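Local coordinates for protein phospholipase C beta (Meleagris gallopavo, PDB 1JAD) that forms the elongated, almost wholly helical C-terminal coiled-coil region of a beta-class phospholipase C and pairs with a second copy of itself, at residues Leu143-Met155 against Leu167-Val179. Residues are numbered along the deposited sequence; the frame is centred on the assembly and turned at random.
Sequences LEAKRLDRIQVMM and LKKEINNSHIQEV
Arg147 and His175 meet where segments 143-155 and 167-179 run antiparallel, close to the turn that joins helices 75-155 and 161-245, and their pairing illustrates how a coiled coil admits polar groups at the helix-helix interface. Arg147 lays its CD against the imidazole, 3.4 Å from His175 CG, while NE passes over one ring face, an approach set by a chi1 of -167° that puts CG opposite the backbone N. A bend at chi3 then swings the guanidinium out, its plane 52° from that of the ring. One edge takes Glu144 of the same helix in a salt bridge: Arg147 NH2 donates to Glu144 OE1 at 3.2 Å, nearly in the guanidinium plane, on the anti side of the carboxylate and tilted out of its plane. NH1 reaches Asn172 OD1 on the partner helix in a bent hydrogen bond (118°) whose very short modelled length makes its detail doubtful. At the imidazole edge a water donates to Leu143 O at 2.9 Å and makes a weak bond to His175 ND1.

Farther along, Ile171 sits as a knob among Ile151, Met154 and the aliphatic parts of Arg147 and Arg150, its CD1 3.7 Å from Ile151 CD1. Selenomethionine Met154, folded at chi2 and chi3, curls over Leu167, with CG 3.4 Å from Leu167 CD1. At the other end, Leu143 CD1 abuts Val179 CG1 at 3.5 Å.

Glu144 also bonds weakly to His89 of the second subunit. The chemistry implies a mixed interface: apolar packing around Ile171, and an Arg147 whose hydrocarbon covers His175 while its charge is probably partly offset by Glu144.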
# COMPACT_ATOMS: atom_id res chain seq x y z
N LEU A 143 35.50 16.16 -0.21
CA LEU A 143 35.71 17.25 -1.15
C LEU A 143 36.31 18.48 -0.51
O LEU A 143 37.22 19.11 -1.06
CB LEU A 143 34.40 17.62 -1.84
CG LEU A 143 33.93 16.66 -2.93
CD1 LEU A 143 32.64 17.19 -3.54
CD2 LEU A 143 35.01 16.56 -4.00
N GLU A 144 35.81 18.82 0.68
CA GLU A 144 36.28 20.00 1.36
C GLU A 144 37.65 19.77 1.99
O GLU A 144 38.44 20.70 2.17
CB GLU A 144 35.23 20.42 2.39
CG GLU A 144 35.23 21.90 2.67
CD GLU A 144 36.31 22.25 3.62
OE1 GLU A 144 36.67 23.44 3.71
OE2 GLU A 144 36.77 21.30 4.29
N ALA A 145 37.95 18.50 2.29
CA ALA A 145 39.24 18.13 2.85
C ALA A 145 40.28 18.31 1.75
O ALA A 145 41.37 18.82 1.99
CB ALA A 145 39.22 16.69 3.30
N LYS A 146 39.92 17.85 0.54
CA LYS A 146 40.80 17.95 -0.62
C LYS A 146 41.07 19.44 -0.90
O LYS A 146 42.21 19.84 -1.17
CB LYS A 146 40.12 17.34 -1.86
CG LYS A 146 39.64 15.91 -1.71
CD LYS A 146 40.77 14.97 -1.32
CE LYS A 146 40.28 13.53 -1.27
NZ LYS A 146 39.78 13.08 -2.60
N ARG A 147 40.01 20.24 -0.82
CA ARG A 147 40.12 21.67 -1.05
C ARG A 147 41.19 22.27 -0.14
O ARG A 147 42.13 22.91 -0.64
CB ARG A 147 38.78 22.36 -0.77
CG ARG A 147 38.68 23.79 -1.28
CD ARG A 147 37.42 24.44 -0.74
NE ARG A 147 37.53 24.71 0.69
CZ ARG A 147 38.16 25.76 1.20
NH1 ARG A 147 38.74 26.64 0.38
NH2 ARG A 147 38.23 25.94 2.52
N LEU A 148 41.07 22.05 1.17
CA LEU A 148 42.06 22.58 2.10
C LEU A 148 43.47 22.16 1.71
O LEU A 148 44.39 22.99 1.69
CB LEU A 148 41.83 22.11 3.55
CG LEU A 148 40.83 22.71 4.54
CD1 LEU A 148 40.90 24.23 4.46
CD2 LEU A 148 39.44 22.26 4.25
N ASP A 149 43.63 20.88 1.41
CA ASP A 149 44.94 20.33 1.04
C ASP A 149 45.48 20.93 -0.27
O ASP A 149 46.67 21.26 -0.35
CB ASP A 149 44.84 18.80 0.92
CG ASP A 149 46.21 18.14 0.76
OD1 ASP A 149 46.76 18.13 -0.36
OD2 ASP A 149 46.74 17.65 1.78
N ARG A 150 44.63 21.10 -1.27
CA ARG A 150 45.08 21.69 -2.52
C ARG A 150 45.60 23.10 -2.25
O ARG A 150 46.61 23.51 -2.81
CB ARG A 150 43.95 21.73 -3.54
CG ARG A 150 43.57 20.36 -4.08
CD ARG A 150 42.21 20.44 -4.76
NE ARG A 150 41.71 19.15 -5.22
CZ ARG A 150 40.44 18.94 -5.57
NH1 ARG A 150 39.56 19.94 -5.50
NH2 ARG A 150 40.05 17.74 -5.98
N ILE A 151 44.90 23.84 -1.39
CA ILE A 151 45.33 25.19 -1.06
C ILE A 151 46.68 25.12 -0.36
O ILE A 151 47.63 25.80 -0.77
CB ILE A 151 44.35 25.90 -0.11
CG1 ILE A 151 43.02 26.18 -0.81
CG2 ILE A 151 44.98 27.18 0.42
CD1 ILE A 151 43.13 27.09 -1.99
N GLN A 152 46.77 24.31 0.69
CA GLN A 152 48.01 24.15 1.45
C GLN A 152 49.19 23.89 0.51
O GLN A 152 50.12 24.70 0.44
CB GLN A 152 47.86 23.00 2.46
CG GLN A 152 49.01 22.87 3.45
CD GLN A 152 48.73 21.86 4.56
OE1 GLN A 152 48.44 20.69 4.30
NE2 GLN A 152 48.83 22.31 5.82
N VAL A 153 49.15 22.79 -0.23
CA VAL A 153 50.21 22.46 -1.17
C VAL A 153 50.52 23.64 -2.11
O VAL A 153 51.68 23.90 -2.44
CB VAL A 153 49.82 21.23 -2.04
CG1 VAL A 153 50.79 21.09 -3.21
CG2 VAL A 153 49.86 19.98 -1.19
N MSE A 154 49.48 24.35 -2.52
CA MSE A 154 49.66 25.48 -3.43
C MSE A 154 50.47 26.63 -2.80
O MSE A 154 51.52 27.00 -3.33
CB MSE A 154 48.28 25.98 -3.91
CG MSE A 154 48.32 27.06 -4.99
SE MSE A 154 48.60 28.76 -4.38
CE MSE A 154 46.95 29.16 -3.78
N MSE A 155 49.98 27.17 -1.69
CA MSE A 155 50.63 28.28 -1.00
C MSE A 155 52.14 28.11 -0.81
O MSE A 155 52.89 29.08 -0.91
CB MSE A 155 49.98 28.53 0.36
CG MSE A 155 48.53 29.03 0.32
SE MSE A 155 48.34 30.72 -0.34
CE MSE A 155 49.19 31.69 0.95
N LEU A 167 44.91 31.02 -8.04
CA LEU A 167 44.86 29.59 -7.78
C LEU A 167 43.82 29.24 -6.70
O LEU A 167 43.15 28.22 -6.80
CB LEU A 167 46.26 29.10 -7.39
CG LEU A 167 47.35 29.29 -8.46
CD1 LEU A 167 48.69 28.76 -7.95
CD2 LEU A 167 46.94 28.58 -9.74
N LYS A 168 43.68 30.09 -5.68
CA LYS A 168 42.68 29.85 -4.65
C LYS A 168 41.31 29.89 -5.30
O LYS A 168 40.48 29.00 -5.10
CB LYS A 168 42.73 30.91 -3.55
CG LYS A 168 43.75 30.67 -2.46
CD LYS A 168 43.64 31.73 -1.37
CE LYS A 168 44.63 31.48 -0.24
NZ LYS A 168 44.66 32.56 0.77
N LYS A 169 41.06 30.95 -6.07
CA LYS A 169 39.77 31.06 -6.74
C LYS A 169 39.45 29.84 -7.59
O LYS A 169 38.31 29.37 -7.60
CB LYS A 169 39.70 32.32 -7.61
CG LYS A 169 39.44 33.60 -6.80
CD LYS A 169 39.20 34.80 -7.71
CE LYS A 169 38.58 35.97 -6.94
NZ LYS A 169 39.43 36.43 -5.81
N GLU A 170 40.45 29.33 -8.30
CA GLU A 170 40.21 28.17 -9.14
C GLU A 170 39.93 26.94 -8.29
O GLU A 170 39.05 26.17 -8.61
CB GLU A 170 41.40 27.90 -10.06
CG GLU A 170 41.62 28.98 -11.10
CD GLU A 170 42.75 28.63 -12.05
OE1 GLU A 170 43.13 29.51 -12.85
OE2 GLU A 170 43.25 27.49 -11.99
N ILE A 171 40.69 26.76 -7.22
CA ILE A 171 40.48 25.62 -6.35
C ILE A 171 39.11 25.75 -5.65
O ILE A 171 38.27 24.86 -5.73
CB ILE A 171 41.62 25.51 -5.31
CG1 ILE A 171 42.95 25.29 -6.03
CG2 ILE A 171 41.36 24.36 -4.34
CD1 ILE A 171 44.17 25.31 -5.11
N ASN A 172 38.88 26.88 -4.98
CA ASN A 172 37.60 27.08 -4.30
C ASN A 172 36.45 26.88 -5.26
O ASN A 172 35.46 26.25 -4.93
CB ASN A 172 37.53 28.48 -3.71
CG ASN A 172 38.53 28.68 -2.61
OD1 ASN A 172 38.54 27.94 -1.63
ND2 ASN A 172 39.39 29.69 -2.76
N ASN A 173 36.59 27.44 -6.46
CA ASN A 173 35.57 27.32 -7.50
C ASN A 173 35.28 25.86 -7.79
O ASN A 173 34.12 25.44 -7.85
CB ASN A 173 36.06 27.99 -8.78
CG ASN A 173 35.12 27.78 -9.93
OD1 ASN A 173 35.40 28.21 -11.06
ND2 ASN A 173 34.00 27.12 -9.67
N SER A 174 36.35 25.10 -7.97
CA SER A 174 36.26 23.67 -8.23
C SER A 174 35.40 22.99 -7.18
O SER A 174 34.42 22.31 -7.50
CB SER A 174 37.67 23.05 -8.20
OG SER A 174 37.62 21.62 -8.13
N HIS A 175 35.78 23.18 -5.92
CA HIS A 175 35.10 22.60 -4.77
C HIS A 175 33.59 22.79 -4.77
O HIS A 175 32.83 21.83 -4.79
CB HIS A 175 35.67 23.17 -3.48
CG HIS A 175 34.89 22.78 -2.26
ND1 HIS A 175 34.80 21.47 -1.83
CD2 HIS A 175 34.13 23.51 -1.41
CE1 HIS A 175 34.02 21.42 -0.76
NE2 HIS A 175 33.60 22.65 -0.49
N ILE A 176 33.17 24.05 -4.73
CA ILE A 176 31.75 24.36 -4.72
C ILE A 176 31.02 23.64 -5.84
O ILE A 176 30.02 22.96 -5.59
CB ILE A 176 31.52 25.88 -4.86
CG1 ILE A 176 32.12 26.60 -3.65
CG2 ILE A 176 30.04 26.18 -4.94
CD1 ILE A 176 31.91 28.11 -3.62
N GLN A 177 31.50 23.77 -7.07
CA GLN A 177 30.82 23.13 -8.19
C GLN A 177 30.88 21.62 -8.11
O GLN A 177 29.93 20.93 -8.43
CB GLN A 177 31.38 23.59 -9.53
CG GLN A 177 31.30 25.09 -9.72
CD GLN A 177 31.25 25.47 -11.17
OE1 GLN A 177 31.31 26.65 -11.53
NE2 GLN A 177 31.12 24.47 -12.03
N GLU A 178 32.01 21.10 -7.67
CA GLU A 178 32.11 19.66 -7.58
C GLU A 178 31.13 19.09 -6.53
O GLU A 178 30.63 17.98 -6.74
CB GLU A 178 33.54 19.24 -7.27
CG GLU A 178 33.75 17.75 -7.37
CD GLU A 178 35.21 17.35 -7.27
OE1 GLU A 178 35.50 16.14 -7.35
OE2 GLU A 178 36.06 18.25 -7.12
N VAL A 179 30.84 19.83 -5.44
CA VAL A 179 29.89 19.29 -4.45
C VAL A 179 28.48 19.32 -5.05
O VAL A 179 27.73 18.37 -4.91
CB VAL A 179 29.84 20.07 -3.08
CG1 VAL A 179 31.24 20.27 -2.52
CG2 VAL A 179 29.10 21.40 -3.23
O HOH W 1 37.20 20.17 -3.81